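MutT/NUDIX family protein (Bacillus thuringiensis str. Al Hakam, PDB 3ID9) probably hydrolyses a nucleoside diphosphate linked to another group, as many Nudix hydrolases do. Local coordinates at residues E59-A64 / I98-E103. Numbering follows the deposited sequence.
Sequences ETLEEA and ITFLLE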
# COMPACT_ATOMS: atom_id res chain seq x y z
N GLU B 59 -16.05 0.80 -3.97
CA GLU B 59 -15.58 1.34 -2.69
C GLU B 59 -14.10 1.62 -2.74
O GLU B 59 -13.36 0.97 -3.47
CB GLU B 59 -15.82 0.34 -1.55
CG GLU B 59 -17.24 -0.01 -1.22
CD GLU B 59 -17.32 -0.93 -0.01
OE1 GLU B 59 -16.64 -1.98 -0.03
OE2 GLU B 59 -18.04 -0.61 0.95
N THR B 60 -13.66 2.60 -1.96
CA THR B 60 -12.25 2.89 -1.86
C THR B 60 -11.79 1.95 -0.75
O THR B 60 -12.62 1.49 0.05
CB THR B 60 -11.98 4.33 -1.41
OG1 THR B 60 -12.64 4.57 -0.16
CG2 THR B 60 -12.48 5.32 -2.45
N LEU B 61 -10.50 1.66 -0.68
CA LEU B 61 -10.01 0.78 0.37
C LEU B 61 -10.52 1.30 1.71
O LEU B 61 -10.91 0.53 2.59
CB LEU B 61 -8.48 0.74 0.40
CG LEU B 61 -7.78 0.26 -0.87
CD1 LEU B 61 -6.29 0.22 -0.61
CD2 LEU B 61 -8.29 -1.11 -1.26
N GLU B 62 -10.51 2.62 1.86
CA GLU B 62 -10.95 3.27 3.08
C GLU B 62 -12.42 3.01 3.41
O GLU B 62 -12.76 2.63 4.53
CB GLU B 62 -10.71 4.78 2.98
CG GLU B 62 -10.97 5.53 4.26
CD GLU B 62 -10.77 7.02 4.11
OE1 GLU B 62 -10.92 7.73 5.13
OE2 GLU B 62 -10.48 7.48 2.99
N GLU B 63 -13.30 3.22 2.43
CA GLU B 63 -14.72 3.00 2.66
C GLU B 63 -14.99 1.56 3.13
O GLU B 63 -15.83 1.33 3.99
CB GLU B 63 -15.50 3.30 1.38
CG GLU B 63 -15.29 4.71 0.87
CD GLU B 63 -16.01 4.99 -0.44
OE1 GLU B 63 -15.87 4.19 -1.39
OE2 GLU B 63 -16.72 6.02 -0.51
N ALA B 64 -14.26 0.61 2.56
CA ALA B 64 -14.42 -0.79 2.92
C ALA B 64 -13.91 -1.06 4.34
O ALA B 64 -14.54 -1.78 5.10
CB ALA B 64 -13.68 -1.68 1.92
N ILE B 98 -4.51 -5.58 1.73
CA ILE B 98 -4.00 -4.41 2.44
C ILE B 98 -4.34 -4.41 3.94
O ILE B 98 -5.48 -4.65 4.32
CB ILE B 98 -4.55 -3.08 1.84
CG1 ILE B 98 -4.06 -2.88 0.40
CG2 ILE B 98 -4.08 -1.91 2.68
CD1 ILE B 98 -4.88 -3.59 -0.64
N THR B 99 -3.33 -4.14 4.77
CA THR B 99 -3.51 -4.07 6.22
C THR B 99 -3.34 -2.64 6.70
O THR B 99 -2.30 -2.02 6.47
CB THR B 99 -2.49 -4.97 6.97
OG1 THR B 99 -2.84 -6.34 6.80
CG2 THR B 99 -2.48 -4.65 8.46
N PHE B 100 -4.36 -2.12 7.39
CA PHE B 100 -4.34 -0.75 7.90
C PHE B 100 -4.17 -0.62 9.41
O PHE B 100 -4.78 -1.38 10.17
CB PHE B 100 -5.64 -0.02 7.56
CG PHE B 100 -5.81 0.34 6.12
CD1 PHE B 100 -6.84 -0.21 5.38
CD2 PHE B 100 -4.95 1.25 5.51
CE1 PHE B 100 -7.03 0.15 4.05
CE2 PHE B 100 -5.12 1.63 4.19
CZ PHE B 100 -6.17 1.08 3.45
N LEU B 101 -3.35 0.33 9.85
CA LEU B 101 -3.21 0.60 11.27
C LEU B 101 -4.36 1.58 11.48
O LEU B 101 -4.39 2.64 10.87
CB LEU B 101 -1.89 1.30 11.59
CG LEU B 101 -0.69 0.37 11.72
CD1 LEU B 101 0.57 1.18 12.03
CD2 LEU B 101 -0.96 -0.64 12.82
N LEU B 102 -5.31 1.20 12.33
CA LEU B 102 -6.48 2.03 12.58
C LEU B 102 -6.41 2.77 13.91
O LEU B 102 -5.65 2.42 14.81
CB LEU B 102 -7.73 1.16 12.56
CG LEU B 102 -8.03 0.47 11.23
CD1 LEU B 102 -9.18 -0.52 11.39
CD2 LEU B 102 -8.36 1.52 10.18
N GLU B 103 -7.22 3.82 14.00
CA GLU B 103 -7.33 4.63 15.21
C GLU B 103 -8.81 4.93 15.45
O GLU B 103 -9.56 5.22 14.52
CB GLU B 103 -6.55 5.92 15.03
CG GLU B 103 -6.59 6.85 16.23
CD GLU B 103 -5.57 7.97 16.10
OE1 GLU B 103 -4.36 7.68 16.18
OE2 GLU B 103 -5.99 9.14 15.92
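Leu61 alone carries the helix side of this contact, and it meets Phe100 at the ring edge rather than over a face. Its CB lies in the plane of the ring, 3.8 Å from Phe100 CZ. Further out, the leucine crosses Ile98 at about a right angle, with Leu61 CD1 4.0 Å from Ile98 CG1. The Leu61 chain reaches the strand because CG stands anti to its carbonyl carbon (chi1 -60°) and CD1 continues the extended line. Ile98 also touches Phe100 within the strand. Its CG2, turned anti to the backbone N, sits 3.7 Å above one ring face, offset toward the rim. The ring is thus met at its edge by Leu61 and on one face by Ile98. Met65, one turn further along helix 61-72, also touches Phe100.

Thr60 is the N-cap of this helix and forms a capping box with Glu63. Thr60 N donates to Glu63 OE1 at 2.8 Å, reaching the anti side of the carboxylate 23° out of its plane. The return bond, Glu63 N to Thr60 OG1, is less certain because OG1 is less surely placed. In the second subunit, Asp87 OD2 accepts from Leu61 N, Tyr155 OH bonds Glu62 N, and the Tyr155 ring meets Phe100 edge-to-face.

Helix 61-72 belongs to the Nudix box, residues 53-74, and Leu61 sets its first turn against strand 95-104. No hydrogen bond joins the two segments. Their hold on each other is apolar and buried, while the backbone N-H groups of residues 60-63 bond within the turn or to the second subunit.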